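PDB 6TM0: Mgp-operon protein 3 from Mycoplasma pneumoniae M129, which is a membrane-associated adhesin component that binds sialic acid-containing glycans and probably takes part in attaching the bacterium to host cells. Local coordinates for residues G49-V54 and I117-P122; N183-D188 and A570-Q575; D563-S568 and T647-S652; V809-F814 and Q911-L916; S860-Y865 and V890-R895. All coordinates share one frame; numbering follows the deposited sequence.

Interaction 1: G49-V54 and I117-P122; sequences GDTKLV and IFKAAP
K52-V54 and I117-A120 pair antiparallel as the two central strands of a four-stranded meander, 40-46, 52-59, 114-120 and 126-133, consistent with a propeller blade. The short strand axes approach to 4.8 Å at 156°. L53 and F118 form the hydrogen-bonded pair: F118 N gives to L53 O at 3.0 Å, and L53 N returns a bond to F118 O. F118 O also receives a CA-H contact from K52. The ladder ends where A120 N donates to T51 O at 2.8 Å, just as the first strand begins.

The two faces of the sheet carry different side chains. On that of V54 and I117, CD1 of I117 reaches both methyls of V54, 3.8 Å from CG2. It gets there because CG1 stands anti to the carbonyl carbon (chi1 -47°), which turns the ethyl arm toward the neighbouring strand, while I117 CG2 meets the aliphatic part of K52 at CG, 4.0 Å away. The ammonium of K52 leaves this pair to bind E483 and Y460. On the other face, L53 and F118 lie side by side, L53 CD2 being 4.1 Å from F118 CD1, and L53 O sits in the plane of the phenyl ring at its edge. F128 meets F118 edge-to-face, and helix 30-33 packs on the same ring.

F118 N thus binds L53 O while the edge of the F118 ring lies alongside the same carbonyl, so ladder and apolar layer adjoin there, and the lysine's charge is drawn off toward a separate sheet.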
# COMPACT_ATOMS: atom_id res chain seq x y z
N GLY A 49 -1.34 -27.68 2.98
CA GLY A 49 -1.81 -28.93 3.54
C GLY A 49 -0.77 -29.66 4.36
O GLY A 49 0.04 -29.03 5.05
N ASP A 50 -0.74 -30.98 4.22
CA ASP A 50 0.14 -31.89 4.96
C ASP A 50 1.41 -32.33 4.23
O ASP A 50 2.38 -32.71 4.90
CB ASP A 50 -0.64 -33.13 5.45
CG ASP A 50 -1.58 -33.80 4.43
OD1 ASP A 50 -1.57 -33.40 3.23
OD2 ASP A 50 -2.33 -34.72 4.83
N THR A 51 1.42 -32.29 2.87
CA THR A 51 2.54 -32.79 2.07
C THR A 51 3.18 -31.77 1.08
O THR A 51 4.19 -32.09 0.45
CB THR A 51 2.09 -34.06 1.33
OG1 THR A 51 3.23 -34.68 0.76
CG2 THR A 51 1.02 -33.78 0.26
N LYS A 52 2.58 -30.58 0.93
CA LYS A 52 3.11 -29.56 0.02
C LYS A 52 3.68 -28.36 0.80
O LYS A 52 3.37 -28.17 1.99
CB LYS A 52 2.00 -29.12 -0.95
CG LYS A 52 2.50 -28.56 -2.30
CD LYS A 52 1.36 -28.27 -3.28
CE LYS A 52 0.66 -29.54 -3.74
NZ LYS A 52 -0.50 -29.26 -4.61
N LEU A 53 4.57 -27.61 0.13
CA LEU A 53 5.18 -26.38 0.64
C LEU A 53 5.55 -25.51 -0.54
O LEU A 53 6.45 -25.85 -1.31
CB LEU A 53 6.39 -26.63 1.56
CG LEU A 53 7.10 -25.36 2.00
CD1 LEU A 53 6.88 -25.09 3.46
CD2 LEU A 53 8.55 -25.41 1.67
N VAL A 54 4.83 -24.40 -0.69
CA VAL A 54 5.00 -23.43 -1.76
C VAL A 54 5.84 -22.26 -1.24
O VAL A 54 5.69 -21.88 -0.08
CB VAL A 54 3.63 -22.99 -2.31
CG1 VAL A 54 3.79 -22.05 -3.48
CG2 VAL A 54 2.79 -24.19 -2.72
N ILE A 117 7.62 -25.33 -5.85
CA ILE A 117 6.74 -26.35 -5.28
C ILE A 117 7.59 -27.46 -4.73
O ILE A 117 8.43 -28.00 -5.44
CB ILE A 117 5.69 -26.90 -6.29
CG1 ILE A 117 4.95 -25.76 -7.08
CG2 ILE A 117 4.70 -27.87 -5.61
CD1 ILE A 117 4.05 -24.74 -6.27
N PHE A 118 7.37 -27.80 -3.45
CA PHE A 118 8.10 -28.84 -2.73
C PHE A 118 7.14 -29.91 -2.24
O PHE A 118 5.98 -29.61 -1.93
CB PHE A 118 8.84 -28.23 -1.53
CG PHE A 118 10.05 -27.39 -1.86
CD1 PHE A 118 9.93 -26.03 -2.10
CD2 PHE A 118 11.31 -27.96 -1.89
CE1 PHE A 118 11.04 -25.26 -2.39
CE2 PHE A 118 12.44 -27.18 -2.18
CZ PHE A 118 12.29 -25.83 -2.42
N LYS A 119 7.64 -31.16 -2.16
CA LYS A 119 6.90 -32.32 -1.69
C LYS A 119 7.57 -32.84 -0.42
O LYS A 119 8.79 -32.77 -0.30
CB LYS A 119 6.84 -33.40 -2.78
CG LYS A 119 6.13 -34.71 -2.38
CD LYS A 119 4.60 -34.65 -2.41
CE LYS A 119 3.96 -36.02 -2.23
NZ LYS A 119 4.10 -36.88 -3.44
N ALA A 120 6.76 -33.28 0.56
CA ALA A 120 7.24 -33.80 1.84
C ALA A 120 7.89 -35.13 1.62
O ALA A 120 7.46 -35.87 0.74
CB ALA A 120 6.08 -33.94 2.81
N ALA A 121 8.94 -35.43 2.39
CA ALA A 121 9.73 -36.66 2.27
C ALA A 121 9.91 -37.39 3.63
O ALA A 121 9.32 -36.94 4.62
CB ALA A 121 11.07 -36.31 1.65
N PRO A 122 10.70 -38.50 3.75
CA PRO A 122 10.88 -39.15 5.06
C PRO A 122 11.57 -38.25 6.09
O PRO A 122 12.40 -37.43 5.71
CB PRO A 122 11.73 -40.38 4.74
CG PRO A 122 12.46 -40.01 3.50
CD PRO A 122 11.47 -39.21 2.71

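Interaction 2: N183-D188 and A570-Q575; sequences NGVAQD and ASTYNQ
G184 meets the carboxamide of Q575 with its CA, which lies 3.2 Å from Q575 OE1. With no side chain on G184, the flat amide group can come right up against the main chain; the backbone of G184 also pairs with G220.

The next residue, V185, provides the directed interaction. Its N donates to Q575 OE1 at 2.9 Å, with 151° at the hydrogen. The donor lies in the carbonyl plane of the glutamine, on a lone pair, with a C=O...N angle of 120°. The Q575 side chain is extended beyond CG, which carries the amide across from the end of a type II turn spanning T572 to Q575, with N574 at the positive-phi position. V185 CB is directed at the 570-575 loop. CG1, set between the backbone N and the carbonyl carbon (chi1 78°), is 3.7 Å from S571 O and 3.8 Å from T572 CG2, the V185 and T572 side chains crossing at about a right angle. V190 of helix 187-192 touches both V185 and T572. After V185 the chain moves off from the turn: A186 is the N-cap residue of that helix.

T219 closes the polar circuit, its OG1 bonding V185 O and, weakly, Q575 NE2. With one firm and one weak partner, the amide's rotation is probably restrained. The implication is that one glutamine amide, used as an acceptor for a main-chain N-H, ties the loop before the helix to the T572-Q575 turn.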
# COMPACT_ATOMS: atom_id res chain seq x y z
N ASN A 183 1.18 23.90 -2.85
CA ASN A 183 -0.18 23.85 -3.41
C ASN A 183 -0.18 24.31 -4.87
O ASN A 183 0.58 25.21 -5.25
CB ASN A 183 -1.13 24.77 -2.63
CG ASN A 183 -1.82 24.18 -1.41
OD1 ASN A 183 -2.32 23.04 -1.41
ND2 ASN A 183 -1.89 24.97 -0.36
N GLY A 184 -1.07 23.71 -5.66
CA GLY A 184 -1.27 24.07 -7.05
C GLY A 184 -2.05 25.36 -7.18
O GLY A 184 -2.32 26.04 -6.18
N VAL A 185 -2.45 25.70 -8.40
CA VAL A 185 -3.22 26.92 -8.68
C VAL A 185 -4.71 26.75 -8.22
O VAL A 185 -5.13 25.64 -7.89
CB VAL A 185 -3.02 27.33 -10.18
CG1 VAL A 185 -3.86 26.49 -11.14
CG2 VAL A 185 -3.25 28.82 -10.40
N ALA A 186 -5.47 27.86 -8.11
CA ALA A 186 -6.89 27.82 -7.73
C ALA A 186 -7.73 27.55 -9.01
O ALA A 186 -7.25 27.84 -10.11
CB ALA A 186 -7.29 29.14 -7.08
N GLN A 187 -8.97 27.00 -8.88
CA GLN A 187 -9.75 26.67 -10.08
C GLN A 187 -10.41 27.90 -10.78
O GLN A 187 -10.78 27.79 -11.96
CB GLN A 187 -10.76 25.54 -9.84
CG GLN A 187 -12.00 25.88 -9.02
CD GLN A 187 -12.96 24.71 -8.98
OE1 GLN A 187 -13.11 23.92 -9.95
NE2 GLN A 187 -13.64 24.56 -7.86
N ASP A 188 -10.50 29.06 -10.09
CA ASP A 188 -11.05 30.25 -10.71
C ASP A 188 -10.03 30.87 -11.67
O ASP A 188 -10.40 31.51 -12.66
CB ASP A 188 -11.61 31.25 -9.67
CG ASP A 188 -10.68 31.75 -8.57
OD1 ASP A 188 -9.66 31.08 -8.28
OD2 ASP A 188 -10.99 32.81 -7.98
N ALA A 570 1.58 28.74 -18.54
CA ALA A 570 0.29 28.10 -18.31
C ALA A 570 -0.03 28.06 -16.84
O ALA A 570 0.89 28.01 -16.01
CB ALA A 570 0.27 26.69 -18.88
N SER A 571 -1.34 28.09 -16.52
CA SER A 571 -1.87 28.03 -15.16
C SER A 571 -1.47 26.74 -14.48
O SER A 571 -0.89 26.77 -13.39
CB SER A 571 -3.39 28.14 -15.16
OG SER A 571 -3.79 29.46 -15.49
N THR A 572 -1.75 25.60 -15.13
CA THR A 572 -1.45 24.30 -14.55
C THR A 572 -0.10 23.73 -15.06
O THR A 572 0.13 22.53 -14.96
CB THR A 572 -2.65 23.34 -14.69
OG1 THR A 572 -3.15 23.32 -16.04
CG2 THR A 572 -3.78 23.68 -13.72
N TYR A 573 0.83 24.61 -15.49
CA TYR A 573 2.17 24.19 -15.90
C TYR A 573 2.97 23.65 -14.70
O TYR A 573 2.84 24.19 -13.59
CB TYR A 573 2.94 25.36 -16.56
CG TYR A 573 4.43 25.14 -16.72
CD1 TYR A 573 4.93 24.37 -17.77
CD2 TYR A 573 5.34 25.74 -15.86
CE1 TYR A 573 6.31 24.19 -17.94
CE2 TYR A 573 6.72 25.56 -16.02
CZ TYR A 573 7.20 24.79 -17.07
OH TYR A 573 8.55 24.60 -17.23
N ASN A 574 3.78 22.61 -14.94
CA ASN A 574 4.67 21.95 -13.97
C ASN A 574 3.98 21.49 -12.66
O ASN A 574 4.64 21.41 -11.63
CB ASN A 574 5.91 22.83 -13.66
CG ASN A 574 7.23 22.13 -13.91
OD1 ASN A 574 7.74 21.38 -13.06
ND2 ASN A 574 7.80 22.33 -15.08
N GLN A 575 2.67 21.17 -12.72
CA GLN A 575 1.94 20.73 -11.51
C GLN A 575 1.05 19.51 -11.72
O GLN A 575 0.59 19.24 -12.85
CB GLN A 575 1.14 21.88 -10.84
CG GLN A 575 -0.30 22.06 -11.34
CD GLN A 575 -1.14 22.92 -10.43
OE1 GLN A 575 -0.88 24.12 -10.26
NE2 GLN A 575 -2.18 22.33 -9.84

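Interaction 3: D563-S568 and T647-S652; sequences DMTTDS and TAKIAS
M564 N donates to K649 O at 3.1 Å, the donor almost in line with the C=O (175°). It is the one hydrogen bond across this contact, made where strand 549-563 runs out into an Asx turn and pairs antiparallel with strand 650-654. D563 and I650 form the non-hydrogen-bonded pair beside it, their CA atoms 5.0 Å apart.

Around that bond the side chains close in. CG of M564 packs on the methyl of A651, CB, at 3.8 Å, with SD near the same methyl. The I650 side chain crosses that of D563 obliquely, I650 CD1 coming 3.9 Å from D563 CG. The K649 chain, bent at chi2 and chi3, runs alongside the 564-566 loop; its CD passes T565 CA, and NZ ends 3.6 Å from T565 OG1, a polar approach rather than a hydrogen bond.

The next shell positions these groups. N525 and N527 bind the backbone N and O of I650. D563 OD2 has an outside partner in T572, which would steady the carboxylate for the turn. T565 N reaches D563 OD1 at 3.2 Å, nearly straight at the hydrogen (165°) but from 43° above the carboxylate plane.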
# COMPACT_ATOMS: atom_id res chain seq x y z
N ASP A 563 0.01 18.03 -15.61
CA ASP A 563 0.07 18.84 -16.86
C ASP A 563 1.47 18.90 -17.55
O ASP A 563 2.38 19.64 -17.13
CB ASP A 563 -0.48 20.25 -16.65
CG ASP A 563 -0.92 20.97 -17.92
OD1 ASP A 563 -0.57 20.50 -19.04
OD2 ASP A 563 -1.63 21.99 -17.81
N MET A 564 1.56 18.19 -18.69
CA MET A 564 2.74 18.01 -19.53
C MET A 564 3.14 19.18 -20.45
O MET A 564 4.21 19.10 -21.09
CB MET A 564 2.56 16.75 -20.37
CG MET A 564 2.91 15.52 -19.63
SD MET A 564 3.75 14.35 -20.70
CE MET A 564 5.35 15.19 -20.92
N THR A 565 2.31 20.27 -20.49
CA THR A 565 2.49 21.48 -21.31
C THR A 565 3.92 22.07 -21.31
O THR A 565 4.52 22.26 -20.27
CB THR A 565 1.46 22.56 -20.94
OG1 THR A 565 1.61 23.67 -21.83
CG2 THR A 565 1.56 23.04 -19.51
N THR A 566 4.43 22.35 -22.51
CA THR A 566 5.72 22.96 -22.79
C THR A 566 5.65 24.45 -22.31
O THR A 566 6.63 24.98 -21.78
CB THR A 566 5.97 22.86 -24.33
OG1 THR A 566 5.75 21.51 -24.77
CG2 THR A 566 7.36 23.34 -24.77
N ASP A 567 4.47 25.09 -22.51
CA ASP A 567 4.08 26.46 -22.17
C ASP A 567 4.22 26.77 -20.66
O ASP A 567 3.30 26.53 -19.88
CB ASP A 567 2.64 26.70 -22.65
CG ASP A 567 2.10 28.12 -22.52
OD1 ASP A 567 2.91 29.06 -22.53
OD2 ASP A 567 0.86 28.27 -22.44
N SER A 568 5.39 27.34 -20.26
CA SER A 568 5.73 27.72 -18.88
C SER A 568 4.88 28.89 -18.32
O SER A 568 4.97 29.20 -17.13
CB SER A 568 7.22 28.01 -18.75
OG SER A 568 7.61 29.12 -19.55
N THR A 647 -6.73 20.58 -26.83
CA THR A 647 -5.29 20.77 -26.85
C THR A 647 -4.57 20.13 -25.63
O THR A 647 -3.38 19.81 -25.74
CB THR A 647 -5.00 22.28 -27.05
OG1 THR A 647 -3.88 22.48 -27.91
CG2 THR A 647 -4.86 23.06 -25.74
N ALA A 648 -5.29 19.93 -24.50
CA ALA A 648 -4.83 19.38 -23.20
C ALA A 648 -3.95 18.12 -23.28
O ALA A 648 -4.31 17.16 -23.95
CB ALA A 648 -6.02 19.12 -22.29
N LYS A 649 -2.79 18.15 -22.58
CA LYS A 649 -1.81 17.06 -22.53
C LYS A 649 -1.68 16.59 -21.07
O LYS A 649 -0.81 17.06 -20.34
CB LYS A 649 -0.43 17.51 -23.08
CG LYS A 649 -0.46 18.42 -24.32
CD LYS A 649 0.67 19.47 -24.31
CE LYS A 649 0.22 20.83 -24.85
NZ LYS A 649 1.32 21.84 -24.90
N ILE A 650 -2.58 15.70 -20.62
CA ILE A 650 -2.54 15.23 -19.23
C ILE A 650 -2.09 13.79 -19.18
O ILE A 650 -2.78 12.91 -19.70
CB ILE A 650 -3.87 15.45 -18.44
CG1 ILE A 650 -4.44 16.90 -18.63
CG2 ILE A 650 -3.72 15.05 -16.97
CD1 ILE A 650 -3.58 18.12 -18.23
N ALA A 651 -0.91 13.56 -18.58
CA ALA A 651 -0.31 12.25 -18.39
C ALA A 651 -0.72 11.74 -17.01
O ALA A 651 -1.44 12.46 -16.29
CB ALA A 651 1.19 12.36 -18.49
N SER A 652 -0.30 10.50 -16.66
CA SER A 652 -0.62 9.84 -15.39
C SER A 652 0.57 9.82 -14.41
O SER A 652 1.69 9.53 -14.82
CB SER A 652 -1.15 8.43 -15.64
OG SER A 652 -2.12 8.11 -14.65

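Interaction 4: V809-F814 and Q911-L916; sequences VVRLNF and QAPAAL
R811 NH1 donates to A914 O at 2.7 Å, with 151° at the hydrogen. The acceptor lies in the guanidinium plane, whereas the nitrogen stands 42° above the carbonyl plane of A914. The other guanidinium nitrogens also have partners: S800 OG at NE, and the carboxylate of E899 at NH2 in a salt bridge. P913 lies over one face of the group, its CB 3.4 Å from NH1, the R811 and P913 side chains crossing at about a right angle.

No main-chain ladder links the segments. V809-F814 belongs to a sheet with strands 799-805 and 834-838, and 914-916 is a weakly bonded start of a strand in the sheet of 888-896. The contact therefore joins two antiparallel sheets, consistent with neighbouring blades of a propeller-like fold, with axes 6.1 Å apart at closest and 145° between strand directions. V809, R811 and N813, alternate residues, all send their side chains across.

N813 ND2 gives P913 O a weak bond of 3.3 Å and is also bound to I832 O; OD1 has S800 OG, which serves both polar side chains. CD of the P913 ring comes 3.4 Å from N813 ND2. At the apolar end, V809 CG1 packs on A915 CB at 4.0 Å, and A915 O is satisfied by T837 OG1.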
# COMPACT_ATOMS: atom_id res chain seq x y z
N VAL A 809 -6.55 -2.15 14.96
CA VAL A 809 -6.82 -3.37 14.19
C VAL A 809 -8.13 -3.30 13.40
O VAL A 809 -9.18 -2.93 13.95
CB VAL A 809 -6.73 -4.66 15.07
CG1 VAL A 809 -7.86 -4.73 16.10
CG2 VAL A 809 -6.70 -5.92 14.21
N VAL A 810 -8.08 -3.71 12.14
CA VAL A 810 -9.30 -3.77 11.35
C VAL A 810 -9.68 -5.24 11.15
O VAL A 810 -8.80 -6.11 11.08
CB VAL A 810 -9.37 -2.90 10.04
CG1 VAL A 810 -8.28 -1.84 9.98
CG2 VAL A 810 -9.42 -3.74 8.77
N ARG A 811 -10.99 -5.51 11.14
CA ARG A 811 -11.56 -6.83 10.95
C ARG A 811 -12.56 -6.78 9.83
O ARG A 811 -13.48 -5.93 9.83
CB ARG A 811 -12.23 -7.36 12.23
CG ARG A 811 -12.65 -8.82 12.15
CD ARG A 811 -13.11 -9.40 13.47
NE ARG A 811 -14.00 -10.54 13.23
CZ ARG A 811 -14.86 -11.05 14.10
NH1 ARG A 811 -14.97 -10.54 15.32
NH2 ARG A 811 -15.63 -12.07 13.76
N LEU A 812 -12.38 -7.71 8.86
CA LEU A 812 -13.20 -7.88 7.66
C LEU A 812 -14.01 -9.14 7.83
O LEU A 812 -13.43 -10.21 8.02
CB LEU A 812 -12.30 -7.93 6.42
CG LEU A 812 -11.19 -6.87 6.38
CD1 LEU A 812 -10.21 -7.17 5.32
CD2 LEU A 812 -11.74 -5.46 6.22
N ASN A 813 -15.34 -9.01 7.86
CA ASN A 813 -16.27 -10.12 8.10
C ASN A 813 -16.96 -10.58 6.83
O ASN A 813 -17.31 -9.76 5.98
CB ASN A 813 -17.26 -9.75 9.19
CG ASN A 813 -16.63 -8.96 10.32
OD1 ASN A 813 -15.76 -9.45 11.05
ND2 ASN A 813 -17.04 -7.72 10.47
N PHE A 814 -17.15 -11.90 6.69
CA PHE A 814 -17.73 -12.53 5.50
C PHE A 814 -18.86 -13.49 5.84
O PHE A 814 -18.79 -14.20 6.84
CB PHE A 814 -16.66 -13.32 4.74
CG PHE A 814 -15.37 -12.59 4.48
CD1 PHE A 814 -14.38 -12.53 5.46
CD2 PHE A 814 -15.12 -12.00 3.25
CE1 PHE A 814 -13.19 -11.86 5.23
CE2 PHE A 814 -13.91 -11.34 3.01
CZ PHE A 814 -12.96 -11.26 4.01
N GLN A 911 -24.55 -4.01 14.60
CA GLN A 911 -23.13 -3.65 14.68
C GLN A 911 -22.28 -4.68 13.88
O GLN A 911 -22.82 -5.69 13.41
CB GLN A 911 -22.68 -3.63 16.16
CG GLN A 911 -22.02 -2.32 16.60
CD GLN A 911 -23.00 -1.19 16.86
OE1 GLN A 911 -24.07 -1.37 17.47
NE2 GLN A 911 -22.63 0.01 16.43
N ALA A 912 -20.97 -4.43 13.73
CA ALA A 912 -20.06 -5.31 13.01
C ALA A 912 -19.16 -6.07 14.00
O ALA A 912 -18.67 -5.44 14.93
CB ALA A 912 -19.19 -4.50 12.07
N PRO A 913 -18.90 -7.40 13.82
CA PRO A 913 -18.00 -8.11 14.75
C PRO A 913 -16.57 -7.55 14.67
O PRO A 913 -15.95 -7.54 13.61
CB PRO A 913 -18.07 -9.57 14.29
CG PRO A 913 -19.25 -9.66 13.41
CD PRO A 913 -19.40 -8.32 12.78
N ALA A 914 -16.08 -7.03 15.80
CA ALA A 914 -14.77 -6.41 15.90
C ALA A 914 -13.67 -7.33 16.44
O ALA A 914 -13.92 -8.48 16.79
CB ALA A 914 -14.86 -5.15 16.74
N ALA A 915 -12.45 -6.79 16.51
CA ALA A 915 -11.27 -7.48 17.00
C ALA A 915 -10.55 -6.60 18.04
O ALA A 915 -10.83 -5.40 18.14
CB ALA A 915 -10.36 -7.80 15.83
N LEU A 916 -9.63 -7.19 18.84
CA LEU A 916 -8.88 -6.44 19.85
C LEU A 916 -7.40 -6.75 19.82
O LEU A 916 -7.01 -7.89 20.07
CB LEU A 916 -9.46 -6.67 21.25
CG LEU A 916 -8.92 -5.77 22.35
CD1 LEU A 916 -9.72 -4.47 22.45
CD2 LEU A 916 -8.94 -6.47 23.68

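Interaction 5: S860-Y865 and V890-R895; sequences SGLWFY and VITVSR
W863 and V893 are a hydrogen-bonded pair of an antiparallel ladder, with W863 N to V893 O at 3.2 Å and V893 N to W863 O at 3.0 Å; Y865 and I891 repeat the pattern. Strands 862-868 and 888-896 are thus neighbours in an antiparallel sheet, whose W863, Y865 and V893 face packs on V802 of strand 799-805. From W863 CB, 3.9 Å from V893 CB, the indole follows with CG anti to the carbonyl carbon (chi1 -77°) and its plane turned by a chi2 of -90°. CE3 then comes 3.8 Å from V893 O, which lies in the ring plane at the edge. Further out, CZ3 nears the R895 guanidinium, and CH2 stands over one face of that group, 3.5 Å from NH2. The two planes are 39° apart, so this is an inclined contact rather than a parallel stack. On the pyrrole side NE1 has weak bonds to K783 O and A784 O.

Beside the indole, V893 CG2 meets Y865 CE1 at 3.6 Å. The far end of the indole therefore packs over the guanidinium face, while the polar partners of R895 lie outside the pair: Y856 OH at NH1 and a long, weak ion pair from NE to D787.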
# COMPACT_ATOMS: atom_id res chain seq x y z
N SER A 860 -7.79 -21.75 19.42
CA SER A 860 -8.08 -20.64 20.35
C SER A 860 -8.73 -19.43 19.67
O SER A 860 -9.11 -18.48 20.36
CB SER A 860 -6.85 -20.24 21.16
OG SER A 860 -5.81 -19.73 20.36
N GLY A 861 -8.89 -19.49 18.34
CA GLY A 861 -9.48 -18.42 17.54
C GLY A 861 -8.73 -17.10 17.64
O GLY A 861 -9.35 -16.03 17.55
N LEU A 862 -7.39 -17.19 17.82
CA LEU A 862 -6.49 -16.06 18.02
C LEU A 862 -5.47 -15.85 16.93
O LEU A 862 -4.99 -16.80 16.31
CB LEU A 862 -5.73 -16.21 19.36
CG LEU A 862 -6.54 -16.21 20.64
CD1 LEU A 862 -5.67 -16.58 21.78
CD2 LEU A 862 -7.16 -14.87 20.91
N TRP A 863 -5.10 -14.59 16.75
CA TRP A 863 -4.10 -14.19 15.79
C TRP A 863 -2.87 -13.73 16.56
O TRP A 863 -2.98 -12.95 17.52
CB TRP A 863 -4.64 -13.04 14.92
CG TRP A 863 -5.61 -13.46 13.85
CD1 TRP A 863 -5.31 -13.83 12.57
CD2 TRP A 863 -7.04 -13.41 13.93
NE1 TRP A 863 -6.46 -14.05 11.85
CE2 TRP A 863 -7.54 -13.80 12.66
CE3 TRP A 863 -7.95 -13.06 14.94
CZ2 TRP A 863 -8.91 -13.87 12.39
CZ3 TRP A 863 -9.31 -13.13 14.67
CH2 TRP A 863 -9.78 -13.54 13.41
N PHE A 864 -1.71 -14.22 16.16
CA PHE A 864 -0.47 -13.84 16.78
C PHE A 864 0.48 -13.13 15.80
O PHE A 864 1.04 -13.74 14.88
CB PHE A 864 0.17 -15.04 17.49
CG PHE A 864 -0.52 -15.50 18.75
CD1 PHE A 864 -0.53 -14.71 19.89
CD2 PHE A 864 -1.09 -16.77 18.83
CE1 PHE A 864 -1.15 -15.15 21.07
CE2 PHE A 864 -1.69 -17.22 20.01
CZ PHE A 864 -1.72 -16.41 21.12
N TYR A 865 0.62 -11.81 15.98
CA TYR A 865 1.50 -11.01 15.14
C TYR A 865 2.84 -10.89 15.81
O TYR A 865 2.94 -10.29 16.89
CB TYR A 865 0.91 -9.61 14.88
CG TYR A 865 -0.27 -9.57 13.92
CD1 TYR A 865 -1.54 -9.98 14.32
CD2 TYR A 865 -0.13 -9.04 12.63
CE1 TYR A 865 -2.63 -9.91 13.45
CE2 TYR A 865 -1.22 -8.93 11.77
CZ TYR A 865 -2.46 -9.37 12.18
OH TYR A 865 -3.53 -9.31 11.33
N VAL A 890 5.28 -9.20 20.53
CA VAL A 890 4.14 -9.97 20.02
C VAL A 890 2.78 -9.28 20.36
O VAL A 890 2.57 -8.83 21.48
CB VAL A 890 4.20 -11.46 20.48
CG1 VAL A 890 2.97 -12.27 20.03
CG2 VAL A 890 5.47 -12.12 19.97
N ILE A 891 1.90 -9.20 19.35
CA ILE A 891 0.54 -8.67 19.50
C ILE A 891 -0.44 -9.83 19.28
O ILE A 891 -0.24 -10.68 18.40
CB ILE A 891 0.21 -7.45 18.56
CG1 ILE A 891 1.14 -6.24 18.82
CG2 ILE A 891 -1.27 -7.04 18.68
CD1 ILE A 891 0.88 -4.96 17.95
N THR A 892 -1.51 -9.84 20.09
CA THR A 892 -2.61 -10.79 19.99
C THR A 892 -3.83 -10.00 19.56
O THR A 892 -4.16 -8.97 20.16
CB THR A 892 -2.93 -11.44 21.35
OG1 THR A 892 -1.75 -11.98 21.90
CG2 THR A 892 -4.01 -12.52 21.25
N VAL A 893 -4.50 -10.51 18.53
CA VAL A 893 -5.75 -9.97 18.03
C VAL A 893 -6.76 -11.04 18.42
O VAL A 893 -6.46 -12.23 18.34
CB VAL A 893 -5.73 -9.67 16.51
CG1 VAL A 893 -7.09 -9.19 16.03
CG2 VAL A 893 -4.66 -8.63 16.19
N SER A 894 -7.94 -10.63 18.89
CA SER A 894 -8.97 -11.56 19.33
C SER A 894 -10.32 -11.04 18.92
O SER A 894 -10.53 -9.83 18.97
CB SER A 894 -8.93 -11.71 20.84
OG SER A 894 -8.61 -10.48 21.50
N ARG A 895 -11.25 -11.94 18.60
CA ARG A 895 -12.62 -11.59 18.25
C ARG A 895 -13.36 -10.92 19.44
O ARG A 895 -13.08 -11.24 20.60
CB ARG A 895 -13.40 -12.84 17.84
CG ARG A 895 -13.17 -13.22 16.40
CD ARG A 895 -13.96 -14.44 16.01
NE ARG A 895 -13.49 -14.94 14.72
CZ ARG A 895 -12.46 -15.75 14.56
NH1 ARG A 895 -11.78 -16.19 15.62
NH2 ARG A 895 -12.09 -16.15 13.34

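Overall arrangement
The contacts fall into two touching pairs and one outlier. Interactions 2 and 3, centres 12 Å apart, share the loop after strand 549-563: T572 OG1 lies 2.7 Å from D563 OD2, and Q575 O 3.1 Å from D563 N, both probable hydrogen bonds. Interactions 4 and 5, centres 13 Å apart, meet where L916 N lies 2.8 Å from S894 O, between neighbouring strands of one sheet; in sequence, interaction 5 is nested inside the loop closed by interaction 4. Interaction 1 stands about 27 Å, centre to centre, from interaction 5 and about 58 Å from interaction 2. Of the five, interaction 2 has a bound sialic acid about 13 Å from V185's side chain.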